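Local coordinates for gamma-glutamyltranspeptidase (Ggt) (Helicobacter pylori 26695, PDB 5BPK) that cleaves the gamma-glutamyl bond of glutathione and related compounds and transfers the gamma-glutamyl group to water or to an acceptor amine, as an N-terminal nucleophile hydrolase, at the interface of chains A and B. Numbering follows the deposited sequence. Chains: chain A, Gamma-glutamyltranspeptidase (Ggt); chain B, Gamma-glutamyltranspeptidase (Ggt).

Contact 1: the interface of chains A and B. Residues chain A 77, 187, 193, 197, 213; chain B 20, 24, 27, 29, 34, 36.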
ATOM      1  N   PRO A  77       2.869  -6.671 -12.981  1.00 11.20           N
ATOM      2  CA  PRO A  77       1.524  -7.231 -12.796  1.00 12.58           C
ATOM      3  C   PRO A  77       1.290  -8.000 -11.494  1.00 12.58           C
ATOM      4  O   PRO A  77       0.139  -8.277 -11.149  1.00 12.87           O
ATOM      5  CB  PRO A  77       1.332  -8.129 -14.029  1.00 14.42           C
ATOM      6  CG  PRO A  77       2.670  -8.340 -14.590  1.00 14.74           C
ATOM      7  CD  PRO A  77       3.536  -7.211 -14.180  1.00 13.53           C
ATOM      8  N   PHE A 187      -2.337 -19.726 -11.023  1.00 15.21           N
ATOM      9  CA  PHE A 187      -2.730 -19.373 -12.392  1.00 13.76           C
ATOM     10  C   PHE A 187      -3.402 -20.545 -13.093  1.00 15.22           C
ATOM     11  O   PHE A 187      -4.361 -20.370 -13.836  1.00 14.58           O
ATOM     12  CB  PHE A 187      -1.524 -19.002 -13.249  1.00 12.34           C
ATOM     13  CG  PHE A 187      -0.846 -17.709 -12.882  1.00 12.43           C
ATOM     14  CD1 PHE A 187      -1.562 -16.569 -12.540  1.00 14.14           C
ATOM     15  CD2 PHE A 187       0.529 -17.616 -12.983  1.00 11.95           C
ATOM     16  CE1 PHE A 187      -0.894 -15.388 -12.263  1.00 12.29           C
ATOM     17  CE2 PHE A 187       1.189 -16.443 -12.701  1.00 14.88           C
ATOM     18  CZ  PHE A 187       0.479 -15.331 -12.346  1.00 12.42           C
ATOM     19  N   SER A 193      -6.206 -16.942 -16.902  1.00 13.36           N
ATOM     20  CA  SER A 193      -4.808 -16.742 -16.550  1.00 13.44           C
ATOM     21  C   SER A 193      -3.842 -17.682 -17.266  1.00 13.99           C
ATOM     22  O   SER A 193      -2.682 -17.327 -17.502  1.00 16.11           O
ATOM     23  CB  SER A 193      -4.631 -16.850 -15.039  1.00 14.91           C
ATOM     24  OG  SER A 193      -5.400 -15.859 -14.391  1.00 15.35           O
ATOM     25  N   PHE A 197      -0.498 -15.839 -18.719  1.00 13.37           N
ATOM     26  CA  PHE A 197       0.716 -15.983 -17.907  1.00 14.08           C
ATOM     27  C   PHE A 197       1.545 -17.218 -18.232  1.00 14.21           C
ATOM     28  O   PHE A 197       2.436 -17.589 -17.473  1.00 17.05           O
ATOM     29  CB  PHE A 197       0.350 -15.872 -16.427  1.00 14.92           C
ATOM     30  CG  PHE A 197      -0.124 -14.506 -16.068  1.00 11.44           C
ATOM     31  CD1 PHE A 197       0.792 -13.468 -15.904  1.00 13.63           C
ATOM     32  CD2 PHE A 197      -1.482 -14.218 -15.997  1.00 12.93           C
ATOM     33  CE1 PHE A 197       0.358 -12.186 -15.613  1.00 15.01           C
ATOM     34  CE2 PHE A 197      -1.920 -12.929 -15.728  1.00 13.62           C
ATOM     35  CZ  PHE A 197      -0.999 -11.915 -15.540  1.00 15.80           C
ATOM     36  N   GLN A 213       1.270  -8.348 -23.885  1.00 14.90           N
ATOM     37  CA  GLN A 213      -0.069  -8.365 -23.282  1.00 15.11           C
ATOM     38  C   GLN A 213      -1.092  -7.693 -24.186  1.00 13.88           C
ATOM     39  O   GLN A 213      -1.533  -6.569 -23.940  1.00 14.87           O
ATOM     40  CB  GLN A 213      -0.027  -7.701 -21.906  1.00 14.37           C
ATOM     41  CG  GLN A 213       0.820  -8.477 -20.921  1.00 13.77           C
ATOM     42  CD  GLN A 213       0.901  -7.813 -19.563  1.00 12.66           C
ATOM     43  OE1 GLN A 213       0.134  -8.141 -18.649  1.00 13.78           O
ATOM     44  NE2 GLN A 213       1.828  -6.872 -19.423  1.00 13.00           N
TER
ATOM     45  N   ILE B  20      -3.382  -5.287  -5.884  1.00 10.40           N
ATOM     46  CA  ILE B  20      -4.380  -6.333  -6.062  1.00 10.86           C
ATOM     47  C   ILE B  20      -4.374  -7.325  -4.872  1.00 11.33           C
ATOM     48  O   ILE B  20      -4.988  -8.378  -4.930  1.00 12.43           O
ATOM     49  CB  ILE B  20      -4.229  -7.040  -7.436  1.00  9.66           C
ATOM     50  CG1 ILE B  20      -2.770  -7.427  -7.742  1.00 11.91           C
ATOM     51  CG2 ILE B  20      -4.823  -6.160  -8.536  1.00 12.15           C
ATOM     52  CD1 ILE B  20      -2.628  -8.238  -9.046  1.00 11.33           C
ATOM     53  N   TYR B  24       0.054 -11.156  -7.542  1.00 11.06           N
ATOM     54  CA  TYR B  24      -0.842 -11.532  -8.652  1.00 12.41           C
ATOM     55  C   TYR B  24      -2.315 -11.644  -8.226  1.00 12.31           C
ATOM     56  O   TYR B  24      -3.128 -12.263  -8.911  1.00 11.61           O
ATOM     57  CB  TYR B  24      -0.357 -12.779  -9.401  1.00 13.73           C
ATOM     58  CG  TYR B  24       1.048 -12.629  -9.937  1.00 11.88           C
ATOM     59  CD1 TYR B  24       1.296 -11.948 -11.129  1.00 11.02           C
ATOM     60  CD2 TYR B  24       2.133 -13.152  -9.252  1.00 12.85           C
ATOM     61  CE1 TYR B  24       2.575 -11.802 -11.617  1.00 13.13           C
ATOM     62  CE2 TYR B  24       3.414 -13.014  -9.735  1.00 13.28           C
ATOM     63  CZ  TYR B  24       3.631 -12.337 -10.918  1.00 13.18           C
ATOM     64  OH  TYR B  24       4.899 -12.174 -11.397  1.00 14.85           O
ATOM     65  N   ALA B  27      -5.090 -14.378  -8.642  1.00 13.55           N
ATOM     66  CA  ALA B  27      -4.544 -15.226  -9.705  1.00 13.83           C
ATOM     67  C   ALA B  27      -5.495 -15.471 -10.886  1.00 12.87           C
ATOM     68  O   ALA B  27      -5.111 -16.154 -11.841  1.00 14.73           O
ATOM     69  CB  ALA B  27      -4.026 -16.546  -9.136  1.00 14.37           C
ATOM     70  N   SER B  29      -7.698 -13.902 -14.028  1.00 13.80           N
ATOM     71  CA  SER B  29      -7.770 -12.779 -14.938  1.00 13.31           C
ATOM     72  C   SER B  29      -9.175 -12.672 -15.525  1.00 13.45           C
ATOM     73  O   SER B  29      -9.919 -13.657 -15.563  1.00 14.25           O
ATOM     74  CB  SER B  29      -6.770 -12.967 -16.080  1.00 12.90           C
ATOM     75  OG  SER B  29      -5.449 -13.129 -15.605  1.00 15.34           O
ATOM     76  N   GLY B  34      -7.341  -9.012 -20.208  1.00 12.43           N
ATOM     77  CA  GLY B  34      -5.896  -9.031 -19.963  1.00 12.00           C
ATOM     78  C   GLY B  34      -5.402  -8.551 -18.602  1.00 13.22           C
ATOM     79  O   GLY B  34      -4.209  -8.297 -18.448  1.00 15.92           O
ATOM     80  N   LEU B  36      -5.440  -9.018 -14.125  1.00 10.93           N
ATOM     81  CA  LEU B  36      -5.705  -9.839 -12.951  1.00 10.84           C
ATOM     82  C   LEU B  36      -6.680  -9.175 -11.989  1.00 11.13           C
ATOM     83  O   LEU B  36      -6.610  -7.968 -11.751  1.00 11.65           O
ATOM     84  CB  LEU B  36      -4.404 -10.115 -12.198  1.00 11.04           C
ATOM     85  CG  LEU B  36      -3.497 -11.177 -12.809  1.00 10.55           C
ATOM     86  CD1 LEU B  36      -2.059 -11.004 -12.350  1.00 11.23           C
ATOM     87  CD2 LEU B  36      -4.011 -12.584 -12.501  1.00 13.57           C
TER
HETATM   88  O   HOH W   1      -2.110  -9.678 -19.603  1.00 14.74           O
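A:Ser193 OG, a hydroxyl at the start of helix 191-196, meets the backbone and side chain of a chain B loop. It gives a hydrogen bond to the B:Ala27 carbonyl O at 2.6 Å. The hydroxyl stands 30° out of the carbonyl plane. It also pairs with B:Ser29 OG at 3.0 Å, with no direction decided. The B:Ser29 backbone N lies close enough to give it a further hydrogen bond. Three groups of the loop thus surround A:Ser193 OG: the carbonyl of B:Ala27, and the hydroxyl and backbone N of B:Ser29.

Next to it, B:Leu36 can be followed outward. CB carries CG beside its own backbone N (chi1 -77°), and the side chain meets A:Phe197 tip to tip. CG lies 3.8 Å from A:Phe197 CZ. One branch, CD1, touches the same CZ at 3.5 Å and also nears the A:Pro77 carbonyl O. It sits at the edge of the B:Tyr24 ring too. The other branch, CD2, turns toward A:Phe197 CE2 and A:Ser193 OG.

A:Phe187, at the end of helix 174-187, points its CZ at one face of B:Tyr24, toward the rim. The planes are 74° apart, an edge-to-face pair. Behind it, A:Phe197 CB lies over the centre of one face of the A:Phe187 ring and probably helps to hold it. The patch joins helical and loop parts of chain A to a chain B loop within one Ntn-hydrolase. At its far side a water joins A:Gln213 OE1, at 2.9 Å, to the B:Gly34 carbonyl O.

Contact 2: the interface of chains A and B. Residues chain A 81, 85-87, 102, 139; chain B 16-19, 74.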
ATOM      1  N   ASN A  81      -1.477  -2.598 -11.301  1.00  9.83           N
ATOM      2  CA  ASN A  81      -2.773  -3.131 -11.706  1.00  9.77           C
ATOM      3  C   ASN A  81      -3.736  -2.116 -12.277  1.00 10.42           C
ATOM      4  O   ASN A  81      -3.626  -0.906 -12.008  1.00 10.72           O
ATOM      5  CB  ASN A  81      -3.466  -3.750 -10.486  1.00 10.86           C
ATOM      6  CG  ASN A  81      -3.850  -2.709  -9.452  1.00  8.36           C
ATOM      7  OD1 ASN A  81      -4.965  -2.159  -9.502  1.00 10.01           O
ATOM      8  ND2 ASN A  81      -2.919  -2.399  -8.523  1.00 10.97           N
ATOM      9  N   GLY A  85      -7.061  -1.620  -6.494  1.00 10.28           N
ATOM     10  CA  GLY A  85      -7.411  -0.314  -5.950  1.00 11.15           C
ATOM     11  C   GLY A  85      -6.332   0.176  -5.010  1.00  9.70           C
ATOM     12  O   GLY A  85      -5.281  -0.472  -4.833  1.00 10.42           O
ATOM     13  N   GLY A  86      -6.576   1.325  -4.401  1.00  8.80           N
ATOM     14  CA  GLY A  86      -5.569   1.917  -3.543  1.00 10.61           C
ATOM     15  C   GLY A  86      -5.929   3.311  -3.086  1.00  9.77           C
ATOM     16  O   GLY A  86      -7.090   3.692  -3.111  1.00  9.30           O
ATOM     17  N   PHE A  87      -4.906   4.050  -2.663  1.00 10.63           N
ATOM     18  CA  PHE A  87      -5.049   5.376  -2.084  1.00  9.68           C
ATOM     19  C   PHE A  87      -3.980   6.314  -2.618  1.00  8.63           C
ATOM     20  O   PHE A  87      -2.831   5.901  -2.852  1.00 10.29           O
ATOM     21  CB  PHE A  87      -4.897   5.308  -0.563  1.00  9.57           C
ATOM     22  CG  PHE A  87      -5.840   4.349   0.104  1.00  9.81           C
ATOM     23  CD1 PHE A  87      -7.187   4.656   0.230  1.00  9.59           C
ATOM     24  CD2 PHE A  87      -5.377   3.153   0.614  1.00 11.72           C
ATOM     25  CE1 PHE A  87      -8.065   3.758   0.849  1.00 11.60           C
ATOM     26  CE2 PHE A  87      -6.242   2.250   1.251  1.00 12.96           C
ATOM     27  CZ  PHE A  87      -7.593   2.562   1.363  1.00 10.96           C
ATOM     28  N   PHE A 102      -9.536   5.256  -3.663  1.00  9.67           N
ATOM     29  CA  PHE A 102      -9.965   4.396  -4.762  1.00  9.12           C
ATOM     30  C   PHE A 102      -9.843   2.908  -4.384  1.00  8.76           C
ATOM     31  O   PHE A 102      -9.477   2.054  -5.184  1.00  9.92           O
ATOM     32  CB  PHE A 102      -9.295   4.772  -6.098  1.00 10.51           C
ATOM     33  CG  PHE A 102      -7.781   4.706  -6.118  1.00  7.96           C
ATOM     34  CD1 PHE A 102      -7.010   5.783  -5.705  1.00  9.83           C
ATOM     35  CD2 PHE A 102      -7.136   3.619  -6.687  1.00 10.43           C
ATOM     36  CE1 PHE A 102      -5.624   5.738  -5.795  1.00 10.59           C
ATOM     37  CE2 PHE A 102      -5.738   3.563  -6.762  1.00  9.39           C
ATOM     38  CZ  PHE A 102      -4.983   4.636  -6.316  1.00  9.38           C
ATOM     39  N   THR A 139      -8.905   1.252  -9.253  1.00 10.93           N
ATOM     40  CA  THR A 139      -7.715   1.915  -9.809  1.00 10.35           C
ATOM     41  C   THR A 139      -7.988   2.835 -10.991  1.00 10.23           C
ATOM     42  O   THR A 139      -7.506   3.955 -11.006  1.00 10.77           O
ATOM     43  CB  THR A 139      -6.646   0.898 -10.179  1.00  9.26           C
ATOM     44  OG1 THR A 139      -6.206   0.276  -8.966  1.00  9.66           O
ATOM     45  CG2 THR A 139      -5.452   1.533 -10.922  1.00 11.42           C
TER
ATOM     46  N   VAL B  16       1.308   7.371  -3.601  1.00  9.50           N
ATOM     47  CA  VAL B  16       0.301   6.406  -4.036  1.00  9.19           C
ATOM     48  C   VAL B  16       0.702   4.990  -3.632  1.00  8.37           C
ATOM     49  O   VAL B  16       1.785   4.525  -4.006  1.00  8.84           O
ATOM     50  CB  VAL B  16       0.115   6.411  -5.561  1.00  8.80           C
ATOM     51  CG1 VAL B  16      -0.978   5.394  -5.957  1.00 10.80           C
ATOM     52  CG2 VAL B  16      -0.198   7.826  -6.083  1.00 12.93           C
ATOM     53  N   THR B  17      -0.145   4.329  -2.849  1.00  8.36           N
ATOM     54  CA  THR B  17      -0.010   2.894  -2.619  1.00  8.83           C
ATOM     55  C   THR B  17      -1.218   2.218  -3.238  1.00  8.99           C
ATOM     56  O   THR B  17      -2.387   2.584  -2.964  1.00 10.06           O
ATOM     57  CB  THR B  17       0.091   2.510  -1.126  1.00  8.53           C
ATOM     58  OG1 THR B  17       0.928   3.433  -0.420  1.00  9.76           O
ATOM     59  CG2 THR B  17       0.666   1.088  -0.974  1.00  9.85           C
ATOM     60  N   TYR B  18      -0.963   1.243  -4.097  1.00  8.52           N
ATOM     61  CA  TYR B  18      -2.075   0.523  -4.718  1.00  9.41           C
ATOM     62  C   TYR B  18      -1.706  -0.929  -4.982  1.00  8.75           C
ATOM     63  O   TYR B  18      -0.536  -1.329  -4.826  1.00  9.55           O
ATOM     64  CB  TYR B  18      -2.612   1.291  -5.943  1.00 10.16           C
ATOM     65  CG  TYR B  18      -1.926   1.074  -7.292  1.00  9.48           C
ATOM     66  CD1 TYR B  18      -0.554   0.844  -7.399  1.00  9.56           C
ATOM     67  CD2 TYR B  18      -2.657   1.157  -8.468  1.00  9.11           C
ATOM     68  CE1 TYR B  18       0.051   0.644  -8.638  1.00 11.09           C
ATOM     69  CE2 TYR B  18      -2.058   0.956  -9.716  1.00 10.08           C
ATOM     70  CZ  TYR B  18      -0.710   0.697  -9.791  1.00 10.65           C
ATOM     71  OH  TYR B  18      -0.106   0.487 -11.011  1.00 12.12           O
ATOM     72  N   THR B  19      -2.705  -1.740  -5.317  1.00  9.79           N
ATOM     73  CA  THR B  19      -2.561  -3.174  -5.101  1.00 10.38           C
ATOM     74  C   THR B  19      -3.693  -4.012  -5.661  1.00 10.85           C
ATOM     75  O   THR B  19      -4.803  -3.521  -5.853  1.00 10.67           O
ATOM     76  CB  THR B  19      -2.476  -3.449  -3.568  1.00 10.04           C
ATOM     77  OG1 THR B  19      -2.004  -4.781  -3.319  1.00 12.48           O
ATOM     78  CG2 THR B  19      -3.827  -3.221  -2.891  1.00 11.02           C
ATOM     79  N   MET B  74      -2.539   0.271   4.186  1.00  8.66           N
ATOM     80  CA  MET B  74      -1.734   1.144   3.316  1.00  9.48           C
ATOM     81  C   MET B  74      -1.628   2.562   3.886  1.00 11.40           C
ATOM     82  O   MET B  74      -2.627   3.154   4.333  1.00 10.50           O
ATOM     83  CB  MET B  74      -2.252   1.143   1.874  1.00  9.36           C
ATOM     84  CG  MET B  74      -2.052  -0.225   1.180  1.00  9.70           C
ATOM     85  SD  MET B  74      -2.442  -0.299  -0.572  1.00 14.52           S
ATOM     86  CE  MET B  74      -4.232  -0.325  -0.577  1.00 13.05           C
TER
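A:Gly85 and B:Thr19 face each other as a backbone pair where strand 85-91 of chain A runs antiparallel to strand 13-19 of chain B. A:Gly85 N gives a hydrogen bond to B:Thr19 O at 3.0 Å. B:Thr19 N returns one to A:Gly85 O at 2.9 Å. Two residues further along, A:Phe87 and B:Thr17 exchange a second pair. A:Phe87 N gives its hydrogen bond to B:Thr17 O at 2.9 Å. Between them A:Gly86 faces B:Tyr18, and its CA lies 3.9 Å from B:Tyr18 CB.

The close packing is around B:Tyr18. Its CG stands between the backbone N and the carbonyl carbon (chi1 85°), which sends the ring over toward A:Asn81 and A:Thr139. The A:Asn81 amide nitrogen ND2 sits above one ring face, near the rim, with amide and ring planes 36° apart. A:Thr139 CG2 comes in at the ring edge, 3.6 Å from B:Tyr18 CE2. A:Thr139 OG1 gives a hydrogen bond to A:Asn81 OD1 (2.8 Å) and probably helps fix the rotation of the amide over the ring. At the tip, A:Asn81 N makes a weak bond to the tyrosine hydroxyl OH.

The A:Phe102 side is looser. A:Phe102 CE2 lies 4.0 Å from B:Tyr18 CB, and CZ faces B:Val16 CG1. In a separate contact, A:Phe87 meets B:Met74 at about a right angle, with the methyl CE of B:Met74 3.7 Å from A:Phe87 CE2. B:Met74 bends at its last torsion (chi3 -76°) to bring CE there.

B:Thr19 and B:Met74 also line the pocket that holds 4UD, the ligand left by the inhibitor acivicin. The site carries a beta sheet across the two chains and probably helps to position this wall of the active site.

The centres of contact 1 and contact 2 lie about 17 Å apart, and both belong to the interface between chains A and B. They share no residue, but they follow each other closely in sequence. In chain A, A:Pro77 of contact 1 comes shortly before A:Asn81 of contact 2. In chain B, strand 13-19 of contact 2 runs straight into the loop that starts at B:Ile20 in contact 1. Contact 2 joins the chains through sheet pairing, whereas contact 1 sets side chains of two chain A helices and of nearby loops against a chain B loop. Together they probably hold the B segment beyond the strand against chain A.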